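Local coordinates for hypothetical protein (Bacteroides uniformis ATCC 8492, PDB 4QRL), which is of unknown function but has a lipocalin-like beta-barrel fold of the calycin clan, in which relatives commonly bind small hydrophobic ligands, at residues W13-Y18 / S111-F116; D29-N34 / D80-W85; C90-E95 / L102-E107. All blocks are in the same frame, centred on the assembly; numbering follows the deposited sequence. Where two conformers were deposited one is given.

Interaction 1 (W13-Y18 / S111-F116)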
loop_
_atom_site.group_PDB
_atom_site.type_symbol
_atom_site.label_atom_id
_atom_site.label_comp_id
_atom_site.label_asym_id
_atom_site.label_seq_id
_atom_site.Cartn_x
_atom_site.Cartn_y
_atom_site.Cartn_z
ATOM N N TRP A 13 -2.672 4.551 -7.150
ATOM C CA TRP A 13 -3.317 3.261 -7.169
ATOM C C TRP A 13 -4.383 3.153 -6.113
ATOM O O TRP A 13 -4.106 3.402 -4.929
ATOM C CB TRP A 13 -2.241 2.190 -6.892
ATOM C CG TRP A 13 -1.217 2.041 -7.963
ATOM C CD1 TRP A 13 0.038 2.570 -7.983
ATOM C CD2 TRP A 13 -1.307 1.166 -9.092
ATOM N NE1 TRP A 13 0.697 2.181 -9.136
ATOM C CE2 TRP A 13 -0.112 1.314 -9.836
ATOM C CE3 TRP A 13 -2.314 0.320 -9.589
ATOM C CZ2 TRP A 13 0.131 0.579 -11.001
ATOM C CZ3 TRP A 13 -2.118 -0.313 -10.818
ATOM C CH2 TRP A 13 -0.912 -0.177 -11.511
ATOM N N GLN A 14 -5.588 2.772 -6.521
ATOM C CA GLN A 14 -6.661 2.563 -5.537
ATOM C C GLN A 14 -6.589 1.141 -5.040
ATOM O O GLN A 14 -6.672 0.226 -5.848
ATOM C CB GLN A 14 -8.043 2.817 -6.158
ATOM C CG GLN A 14 -9.178 2.514 -5.148
ATOM C CD GLN A 14 -10.560 2.664 -5.706
ATOM O OE1 GLN A 14 -10.807 2.409 -6.879
ATOM N NE2 GLN A 14 -11.507 3.038 -4.849
ATOM N N LEU A 15 -6.473 0.951 -3.712
ATOM C CA LEU A 15 -6.478 -0.402 -3.143
ATOM C C LEU A 15 -7.947 -0.826 -3.098
ATOM O O LEU A 15 -8.746 -0.265 -2.343
ATOM C CB LEU A 15 -5.799 -0.442 -1.755
ATOM C CG LEU A 15 -5.210 -1.810 -1.291
ATOM C CD1 LEU A 15 -4.255 -1.619 -0.101
ATOM C CD2 LEU A 15 -6.306 -2.790 -0.884
ATOM N N ARG A 16 -8.311 -1.732 -3.986
ATOM C CA ARG A 16 -9.692 -2.189 -4.155
ATOM C C ARG A 16 -10.104 -3.273 -3.212
ATOM O O ARG A 16 -11.297 -3.398 -2.890
ATOM C CB ARG A 16 -9.868 -2.765 -5.588
ATOM C CG ARG A 16 -9.719 -1.771 -6.694
ATOM C CD ARG A 16 -9.908 -2.490 -8.010
ATOM N NE ARG A 16 -11.290 -2.910 -8.221
ATOM C CZ ARG A 16 -11.748 -3.419 -9.359
ATOM N NH1 ARG A 16 -10.936 -3.577 -10.400
ATOM N NH2 ARG A 16 -13.018 -3.778 -9.466
ATOM N N GLN A 17 -9.178 -4.186 -2.931
ATOM C CA GLN A 17 -9.546 -5.361 -2.165
ATOM C C GLN A 17 -8.365 -5.987 -1.449
ATOM O O GLN A 17 -7.236 -5.883 -1.916
ATOM C CB GLN A 17 -10.111 -6.409 -3.175
ATOM C CG GLN A 17 -10.775 -7.625 -2.565
ATOM C CD GLN A 17 -11.085 -8.649 -3.626
ATOM O OE1 GLN A 17 -10.244 -9.001 -4.440
ATOM N NE2 GLN A 17 -12.313 -9.119 -3.653
ATOM N N TYR A 18 -8.640 -6.637 -0.305
ATOM C CA TYR A 18 -7.670 -7.483 0.369
ATOM C C TYR A 18 -8.108 -8.903 0.192
ATOM O O TYR A 18 -9.293 -9.201 0.361
ATOM C CB TYR A 18 -7.507 -7.185 1.867
ATOM C CG TYR A 18 -6.705 -5.956 2.208
ATOM C CD1 TYR A 18 -5.328 -5.918 2.001
ATOM C CD2 TYR A 18 -7.298 -4.871 2.845
ATOM C CE1 TYR A 18 -4.576 -4.802 2.353
ATOM C CE2 TYR A 18 -6.559 -3.750 3.197
ATOM C CZ TYR A 18 -5.202 -3.714 2.935
ATOM O OH TYR A 18 -4.477 -2.618 3.314
ATOM N N SER A 111 -2.946 -7.604 -1.603
ATOM C CA SER A 111 -3.416 -6.219 -1.720
ATOM C C SER A 111 -3.663 -6.009 -3.229
ATOM O O SER A 111 -2.711 -6.052 -4.013
ATOM C CB SER A 111 -2.350 -5.267 -1.177
ATOM O OG SER A 111 -2.167 -5.426 0.219
ATOM N N ILE A 112 -4.924 -5.854 -3.632
ATOM C CA ILE A 112 -5.306 -5.723 -5.052
ATOM C C ILE A 112 -5.558 -4.261 -5.404
ATOM O O ILE A 112 -6.419 -3.642 -4.783
ATOM C CB ILE A 112 -6.582 -6.561 -5.354
ATOM C CG1 ILE A 112 -6.600 -7.997 -4.722
ATOM C CG2 ILE A 112 -6.963 -6.479 -6.846
ATOM C CD1 ILE A 112 -5.579 -8.917 -5.112
ATOM N N PHE A 113 -4.867 -3.735 -6.418
ATOM C CA PHE A 113 -5.006 -2.304 -6.806
ATOM C C PHE A 113 -5.362 -2.103 -8.272
ATOM O O PHE A 113 -4.998 -2.915 -9.120
ATOM C CB PHE A 113 -3.675 -1.517 -6.594
ATOM C CG PHE A 113 -3.038 -1.607 -5.237
ATOM C CD1 PHE A 113 -2.317 -2.745 -4.860
ATOM C CD2 PHE A 113 -3.079 -0.531 -4.365
ATOM C CE1 PHE A 113 -1.723 -2.832 -3.592
ATOM C CE2 PHE A 113 -2.468 -0.610 -3.100
ATOM C CZ PHE A 113 -1.779 -1.753 -2.730
ATOM N N ARG A 114 -6.003 -0.948 -8.566
ATOM C CA ARG A 114 -6.242 -0.501 -9.932
ATOM C C ARG A 114 -5.700 0.887 -10.047
ATOM O O ARG A 114 -5.758 1.647 -9.085
ATOM C CB ARG A 114 -7.729 -0.550 -10.344
ATOM C CG ARG A 114 -8.650 0.463 -9.588
ATOM C CD ARG A 114 -10.090 0.468 -10.102
ATOM N NE ARG A 114 -11.027 0.921 -9.066
ATOM C CZ ARG A 114 -12.293 0.523 -8.971
ATOM N NH1 ARG A 114 -12.798 -0.322 -9.860
ATOM N NH2 ARG A 114 -13.062 0.963 -7.983
ATOM N N LYS A 115 -5.146 1.222 -11.221
ATOM C CA LYS A 115 -4.576 2.531 -11.438
ATOM C C LYS A 115 -5.680 3.592 -11.272
ATOM O O LYS A 115 -6.817 3.381 -11.706
ATOM C CB LYS A 115 -3.929 2.595 -12.824
ATOM C CG LYS A 115 -3.020 3.788 -13.037
ATOM C CD LYS A 115 -1.713 3.657 -12.243
ATOM C CE LYS A 115 -0.530 3.988 -13.087
ATOM N NZ LYS A 115 -0.013 2.833 -13.866
ATOM N N PHE A 116 -5.358 4.669 -10.561
ATOM C CA PHE A 116 -6.314 5.736 -10.268
ATOM C C PHE A 116 -5.831 7.056 -10.893
ATOM O O PHE A 116 -6.025 7.240 -12.115
ATOM C CB PHE A 116 -6.514 5.842 -8.729
ATOM C CG PHE A 116 -7.773 6.576 -8.317
ATOM C CD1 PHE A 116 -9.027 5.977 -8.449
ATOM C CD2 PHE A 116 -7.706 7.855 -7.765
ATOM C CE1 PHE A 116 -10.182 6.632 -8.004
ATOM C CE2 PHE A 116 -8.875 8.524 -7.356
ATOM C CZ PHE A 116 -10.102 7.916 -7.509
ATOM O OXT PHE A 116 -5.206 7.860 -10.190
#
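Gln14 sets CG anti to its backbone N (chi1 177°) and runs on extended, while Arg114 takes the crowded position between its backbone N and carbonyl carbon (chi1 67°), so the two chains lie side by side, pointing the same way. Their ends meet in a side-on grip: Arg114 NE gives the nearly in-plane bond to Gln14 OE1 at 2.7 Å, and Arg114 NH2 reaches the same oxygen at 2.9 Å from above the amide plane. Arg16, bent at chi3, lays its guanidinium almost parallel to that of Arg114, with NH1 of Arg114 3.3 Å from Arg16 CZ. Two like charges thus lie face to face at close range, neither donating to the other, and the Gln14 oxygen probably eases the cost on the Arg114 side. Antiparallel pairing of Gln14 with Arg114 and of Leu15 with Phe113 closes the lipocalin-like barrel, joining first strand 11-19 to last strand 109-115. A classic beta bulge interrupts the register where Arg16 and Gln17 both face Ile112: Arg16 N donates to Ile112 O at 2.8 Å, Gln17 N only weakly. On the other face of the sheet, Trp13 spreads its six-membered ring under Lys115, whose bent chain places CD 3.8 Å from the ring centroid, a CH-pi contact almost along the ring normal. Lys115 NZ passes on to the carbonyl oxygens of Tyr99 and Asp8, and Trp13 NE1 is bonded to Leu9 O. Leu15 CG sits over the rim of one face of the Phe113 ring, 3.5 Å from CE2, and Tyr33 meets that ring as well.

Interaction 2 (D29-N34 / D80-W85)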
loop_
_atom_site.group_PDB
_atom_site.type_symbol
_atom_site.label_atom_id
_atom_site.label_comp_id
_atom_site.label_asym_id
_atom_site.label_seq_id
_atom_site.Cartn_x
_atom_site.Cartn_y
_atom_site.Cartn_z
ATOM N N ASP A 29 -12.347 0.876 0.035
ATOM C CA ASP A 29 -12.589 1.975 -0.920
ATOM C C ASP A 29 -11.981 3.289 -0.469
ATOM O O ASP A 29 -12.282 4.342 -1.034
ATOM C CB ASP A 29 -14.105 2.145 -1.166
ATOM C CG ASP A 29 -14.929 2.676 0.000
ATOM O OD1 ASP A 29 -14.463 2.570 1.165
ATOM O OD2 ASP A 29 -16.060 3.160 -0.247
ATOM N N SER A 30 -11.115 3.232 0.516
ATOM C CA SER A 30 -10.603 4.426 1.153
ATOM C C SER A 30 -9.090 4.559 1.137
ATOM O O SER A 30 -8.587 5.462 1.785
ATOM C CB SER A 30 -11.073 4.405 2.604
ATOM O OG SER A 30 -10.729 3.172 3.218
ATOM N N VAL A 31 -8.351 3.657 0.469
ATOM C CA VAL A 31 -6.883 3.685 0.540
ATOM C C VAL A 31 -6.301 3.816 -0.852
ATOM O O VAL A 31 -6.721 3.103 -1.770
ATOM C CB VAL A 31 -6.314 2.440 1.255
ATOM C CG1 VAL A 31 -4.791 2.493 1.316
ATOM C CG2 VAL A 31 -6.910 2.278 2.664
ATOM N N PHE A 32 -5.330 4.724 -0.988
ATOM C CA PHE A 32 -4.692 5.034 -2.275
ATOM C C PHE A 32 -3.202 5.074 -2.084
ATOM O O PHE A 32 -2.731 5.796 -1.190
ATOM C CB PHE A 32 -5.203 6.397 -2.811
ATOM C CG PHE A 32 -6.696 6.414 -3.052
ATOM C CD1 PHE A 32 -7.590 6.567 -1.989
ATOM C CD2 PHE A 32 -7.212 6.144 -4.313
ATOM C CE1 PHE A 32 -8.974 6.515 -2.201
ATOM C CE2 PHE A 32 -8.603 6.109 -4.521
ATOM C CZ PHE A 32 -9.465 6.308 -3.472
ATOM N N TYR A 33 -2.450 4.263 -2.860
ATOM C CA TYR A 33 -0.970 4.261 -2.760
ATOM C C TYR A 33 -0.406 5.040 -3.917
ATOM O O TYR A 33 -0.931 4.968 -5.020
ATOM C CB TYR A 33 -0.377 2.834 -2.796
ATOM C CG TYR A 33 -0.441 1.983 -1.548
ATOM C CD1 TYR A 33 -1.313 2.295 -0.505
ATOM C CD2 TYR A 33 0.285 0.796 -1.454
ATOM C CE1 TYR A 33 -1.383 1.501 0.638
ATOM C CE2 TYR A 33 0.180 -0.029 -0.338
ATOM C CZ TYR A 33 -0.657 0.325 0.701
ATOM O OH TYR A 33 -0.726 -0.471 1.823
ATOM N N ASN A 34 0.694 5.752 -3.695
ATOM C CA ASN A 34 1.294 6.537 -4.750
ATOM C C ASN A 34 2.785 6.270 -4.773
ATOM O O ASN A 34 3.436 6.216 -3.709
ATOM C CB ASN A 34 0.993 8.017 -4.485
ATOM C CG ASN A 34 1.344 8.911 -5.618
ATOM O OD1 ASN A 34 2.445 9.472 -5.690
ATOM N ND2 ASN A 34 0.407 9.054 -6.524
ATOM N N ASP A 80 -1.942 1.961 12.855
ATOM C CA ASP A 80 -2.382 0.553 12.916
ATOM C C ASP A 80 -3.692 0.254 12.187
ATOM O O ASP A 80 -4.006 -0.918 11.941
ATOM C CB ASP A 80 -2.509 0.088 14.356
ATOM C CG ASP A 80 -1.209 0.029 15.121
ATOM O OD1 ASP A 80 -0.134 0.053 14.478
ATOM O OD2 ASP A 80 -1.260 -0.069 16.359
ATOM N N THR A 81 -4.441 1.297 11.827
ATOM C CA THR A 81 -5.673 1.137 11.081
ATOM C C THR A 81 -5.346 0.759 9.642
ATOM O O THR A 81 -6.044 -0.062 9.034
ATOM C CB THR A 81 -6.494 2.443 11.144
ATOM O OG1 THR A 81 -6.701 2.777 12.505
ATOM C CG2 THR A 81 -7.826 2.349 10.434
ATOM N N TYR A 82 -4.286 1.368 9.095
ATOM C CA TYR A 82 -3.994 1.211 7.673
ATOM C C TYR A 82 -2.720 0.473 7.359
ATOM O O TYR A 82 -2.596 -0.030 6.238
ATOM C CB TYR A 82 -3.970 2.587 7.016
ATOM C CG TYR A 82 -5.307 3.297 7.105
ATOM C CD1 TYR A 82 -6.393 2.877 6.338
ATOM C CD2 TYR A 82 -5.492 4.369 7.969
ATOM C CE1 TYR A 82 -7.626 3.519 6.421
ATOM C CE2 TYR A 82 -6.724 5.011 8.070
ATOM C CZ TYR A 82 -7.783 4.589 7.282
ATOM O OH TYR A 82 -8.990 5.210 7.374
ATOM N N PHE A 83 -1.769 0.418 8.306
ATOM C CA PHE A 83 -0.488 -0.233 8.088
ATOM C C PHE A 83 -0.146 -1.148 9.254
ATOM O O PHE A 83 -0.366 -2.364 9.145
ATOM C CB PHE A 83 0.605 0.829 7.814
ATOM C CG PHE A 83 0.370 1.560 6.510
ATOM C CD1 PHE A 83 0.794 1.014 5.300
ATOM C CD2 PHE A 83 -0.323 2.771 6.484
ATOM C CE1 PHE A 83 0.551 1.673 4.089
ATOM C CE2 PHE A 83 -0.601 3.405 5.275
ATOM C CZ PHE A 83 -0.167 2.850 4.086
ATOM N N GLY A 84 0.366 -0.586 10.354
ATOM C CA GLY A 84 0.725 -1.391 11.520
ATOM C C GLY A 84 1.967 -2.236 11.301
ATOM O O GLY A 84 2.202 -3.191 12.034
ATOM N N TRP A 85 2.785 -1.889 10.279
ATOM C CA TRP A 85 3.994 -2.650 9.964
ATOM C C TRP A 85 5.046 -2.490 11.030
ATOM O O TRP A 85 5.265 -1.362 11.484
ATOM C CB TRP A 85 4.594 -2.223 8.615
ATOM C CG TRP A 85 3.689 -2.327 7.427
ATOM C CD1 TRP A 85 2.613 -3.151 7.268
ATOM C CD2 TRP A 85 3.846 -1.627 6.187
ATOM N NE1 TRP A 85 2.047 -2.953 6.031
ATOM C CE2 TRP A 85 2.802 -2.047 5.333
ATOM C CE3 TRP A 85 4.765 -0.667 5.719
ATOM C CZ2 TRP A 85 2.673 -1.581 4.029
ATOM C CZ3 TRP A 85 4.635 -0.207 4.418
ATOM C CH2 TRP A 85 3.587 -0.647 3.596
HETATM O O HOH W 1 -2.749 -0.252 3.531
#
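Apolar contacts come in two places along strand 25-36. Near its corner at Ser30, Val31 turns CG2, anti to its own carbonyl carbon, onto the Tyr82 ring at the end of helix 79-82, obliquely and 3.8 Å from CD1. Two residues on, Tyr33 and Phe83 reach toward each other tip to tip. Their planes are only 21° from parallel, yet the centroids stand 5.8 Å apart, so the rings barely overlap; Tyr33 OH and Phe83 CE1 make the nearest approach at 3.4 Å. The polar link runs through water 1, which lies in the plane of the Tyr33 ring, 2.7 Å from OH, and donates to Tyr82 O at 2.7 Å. This water also rests over the rim of a Phe83 face. Tyr82 and Phe83 thereby set the end of the helix and the turn after it against strand 25-36 of the lipocalin-like barrel, where Phe83 also touches Ala42 of strand 39-45 and meets Phe54 edge-to-face. Within 80-85 Phe83 rests on its neighbour: its CD1 lies 3.4 Å above the Trp85 ring plane, toward the rim. Phe40 also meets the Tyr33 ring edge-to-face.

Interaction 3 (C90-E95 / L102-E107)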
loop_
_atom_site.group_PDB
_atom_site.type_symbol
_atom_site.label_atom_id
_atom_site.label_comp_id
_atom_site.label_asym_id
_atom_site.label_seq_id
_atom_site.Cartn_x
_atom_site.Cartn_y
_atom_site.Cartn_z
ATOM N N CYS A 90 7.758 -3.048 5.196
ATOM C CA CYS A 90 7.178 -4.272 4.644
ATOM C C CYS A 90 7.714 -4.533 3.238
ATOM O O CYS A 90 7.654 -3.651 2.373
ATOM C CB CYS A 90 5.650 -4.247 4.649
ATOM S SG CYS A 90 4.890 -5.816 4.135
ATOM N N THR A 91 8.163 -5.774 3.009
ATOM C CA THR A 91 8.604 -6.220 1.701
ATOM C C THR A 91 7.515 -7.097 1.111
ATOM O O THR A 91 7.171 -8.135 1.659
ATOM C CB THR A 91 9.952 -6.926 1.748
ATOM O OG1 THR A 91 10.912 -5.962 2.175
ATOM C CG2 THR A 91 10.348 -7.498 0.351
ATOM N N PHE A 92 6.992 -6.676 -0.005
ATOM C CA PHE A 92 5.926 -7.380 -0.718
ATOM C C PHE A 92 6.431 -8.073 -1.953
ATOM O O PHE A 92 7.356 -7.577 -2.598
ATOM C CB PHE A 92 4.857 -6.358 -1.184
ATOM C CG PHE A 92 4.086 -5.650 -0.098
ATOM C CD1 PHE A 92 4.569 -4.480 0.473
ATOM C CD2 PHE A 92 2.861 -6.145 0.343
ATOM C CE1 PHE A 92 3.834 -3.811 1.462
ATOM C CE2 PHE A 92 2.120 -5.464 1.303
ATOM C CZ PHE A 92 2.614 -4.316 1.874
ATOM N N LYS A 93 5.786 -9.186 -2.323
ATOM C CA LYS A 93 5.996 -9.832 -3.607
ATOM C C LYS A 93 5.070 -9.148 -4.599
ATOM O O LYS A 93 3.897 -8.962 -4.291
ATOM C CB LYS A 93 5.713 -11.349 -3.543
ATOM C CG LYS A 93 5.862 -12.038 -4.909
ATOM C CD LYS A 93 6.457 -13.434 -4.818
ATOM C CE LYS A 93 6.221 -14.222 -6.079
ATOM N NZ LYS A 93 4.844 -14.778 -6.125
ATOM N N VAL A 94 5.589 -8.753 -5.762
ATOM C CA VAL A 94 4.791 -8.178 -6.829
ATOM C C VAL A 94 4.304 -9.355 -7.675
ATOM O O VAL A 94 5.049 -9.927 -8.499
ATOM C CB VAL A 94 5.534 -7.099 -7.657
ATOM C CG1 VAL A 94 4.641 -6.555 -8.777
ATOM C CG2 VAL A 94 6.006 -5.965 -6.756
ATOM N N GLU A 95 3.065 -9.748 -7.425
ATOM C CA GLU A 95 2.443 -10.877 -8.125
ATOM C C GLU A 95 1.996 -10.464 -9.501
ATOM O O GLU A 95 1.949 -11.280 -10.431
ATOM C CB GLU A 95 1.257 -11.416 -7.308
ATOM C CG GLU A 95 1.693 -12.133 -6.033
ATOM C CD GLU A 95 0.639 -13.026 -5.415
ATOM O OE1 GLU A 95 -0.563 -12.842 -5.702
ATOM O OE2 GLU A 95 1.024 -13.903 -4.615
ATOM N N LEU A 102 -2.177 -3.852 -10.233
ATOM C CA LEU A 102 -1.086 -4.098 -9.286
ATOM C C LEU A 102 -1.570 -5.077 -8.209
ATOM O O LEU A 102 -2.641 -4.881 -7.642
ATOM C CB LEU A 102 -0.538 -2.800 -8.649
ATOM C CG LEU A 102 0.559 -2.954 -7.552
ATOM C CD1 LEU A 102 1.866 -3.574 -8.115
ATOM C CD2 LEU A 102 0.881 -1.634 -6.907
ATOM N N ARG A 103 -0.793 -6.134 -7.966
ATOM C CA ARG A 103 -1.121 -7.145 -6.974
ATOM C C ARG A 103 0.118 -7.390 -6.119
ATOM O O ARG A 103 1.170 -7.826 -6.636
ATOM C CB ARG A 103 -1.617 -8.426 -7.675
ATOM C CG ARG A 103 -2.267 -9.455 -6.772
ATOM C CD ARG A 103 -2.482 -10.727 -7.567
ATOM N NE ARG A 103 -3.142 -11.761 -6.786
ATOM C CZ ARG A 103 -4.453 -11.978 -6.785
ATOM N NH1 ARG A 103 -5.259 -11.224 -7.524
ATOM N NH2 ARG A 103 -4.971 -12.945 -6.042
ATOM N N LEU A 104 0.002 -7.069 -4.826
ATOM C CA LEU A 104 1.053 -7.205 -3.834
ATOM C C LEU A 104 0.713 -8.344 -2.868
ATOM O O LEU A 104 -0.450 -8.536 -2.531
ATOM C CB LEU A 104 1.253 -5.883 -3.060
ATOM C CG LEU A 104 1.685 -4.654 -3.873
ATOM C CD1 LEU A 104 1.877 -3.447 -2.964
ATOM C CD2 LEU A 104 2.950 -4.931 -4.713
ATOM N N GLU A 105 1.721 -9.113 -2.463
ATOM C CA GLU A 105 1.519 -10.230 -1.547
ATOM C C GLU A 105 2.506 -10.156 -0.405
ATOM O O GLU A 105 3.685 -9.942 -0.626
ATOM C CB GLU A 105 1.636 -11.549 -2.311
ATOM C CG GLU A 105 1.346 -12.807 -1.499
ATOM C CD GLU A 105 2.541 -13.363 -0.759
ATOM O OE1 GLU A 105 3.674 -13.284 -1.289
ATOM O OE2 GLU A 105 2.346 -13.837 0.377
ATOM N N TYR A 106 2.020 -10.397 0.826
ATOM C CA TYR A 106 2.825 -10.484 2.031
ATOM C C TYR A 106 2.187 -11.503 2.986
ATOM O O TYR A 106 1.045 -11.308 3.423
ATOM C CB TYR A 106 2.999 -9.131 2.717
ATOM C CG TYR A 106 3.790 -9.258 4.009
ATOM C CD1 TYR A 106 5.164 -9.468 3.991
ATOM C CD2 TYR A 106 3.151 -9.231 5.247
ATOM C CE1 TYR A 106 5.886 -9.643 5.167
ATOM C CE2 TYR A 106 3.864 -9.406 6.431
ATOM C CZ TYR A 106 5.232 -9.608 6.386
ATOM O OH TYR A 106 5.950 -9.776 7.547
ATOM N N GLU A 107 2.933 -12.590 3.284
ATOM C CA GLU A 107 2.546 -13.685 4.180
ATOM C C GLU A 107 1.118 -14.176 3.844
ATOM O O GLU A 107 0.263 -14.212 4.717
ATOM C CB GLU A 107 2.679 -13.247 5.664
ATOM C CG GLU A 107 4.118 -12.984 6.067
ATOM C CD GLU A 107 4.401 -12.742 7.536
ATOM O OE1 GLU A 107 3.446 -12.552 8.321
ATOM O OE2 GLU A 107 5.595 -12.751 7.904
HETATM O O HOH W 2 -2.654 -14.954 -5.804
#
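Glu95 OE1 and Arg103 NE form a salt bridge of 3.0 Å between strands 89-97 and 101-106. The carboxylate and guanidinium are nearly coplanar, 1° apart, and the nitrogen meets the oxygen almost along its C-O axis. Arg103 arrives fully extended from CG to NE, and water 2 closes a second path by donating to Glu95 OE1 and accepting from Arg103 NH2. Toward the other end of the pair, Cys90 SG, anti to its backbone N, lies over one face of the Tyr106 ring, 3.8 Å from its centroid: a sulfur-aromatic contact. The same sulfur sits above a face of the Phe92 ring, whose opposite face carries Leu104 CD1, while Phe92 CD2 also touches Tyr106 CB at 3.8 Å. Val94 and Leu104 run side by side, with CG2 of the valine 3.8 Å from CD2 of the leucine. These side chains are positioned by an antiparallel beta hairpin of the barrel: Lys93 and Glu105 exchange two backbone bonds, with Lys93 N 2.8 Å from Glu105 O, and Glu95 N is held by Arg103 O. Further out, Ile65 of strand 64-69 backs Phe92, Val94 and Leu104, and Gly108 N donates to Glu105 OE2. Glu95 OE2 lies against Glu105 CG at 3.3 Å, and 4.3 Å from Glu105 OE1, so like charges are close without touching. Glu105 would tend to raise the proton affinity of both acids, an effect that the Arg103 bridge to Glu95 and the Gly108 N-H on Glu105 probably counter.

From the N terminus, strand 11-19 opens the widest loop, which interaction 1 closes only at the C-terminal strand 109-115, so the chain's two ends seal the barrel. Interactions 2 and 3 both nest inside that loop and follow each other in series without crossing: 29-34 meets 80-85 first, then the hairpin 90-95 / 102-107 closes the shortest loop. Strands 11-19 and 25-36 are neighbours, with Trp13 N probably bonded to Tyr33 O, which couples interactions 1 and 2. On its other side strand 109-115 pairs with 101-106 of interaction 3. Trp85 packs on Phe92 and Cys90, tying the segment after helix 79-82 to the hairpin.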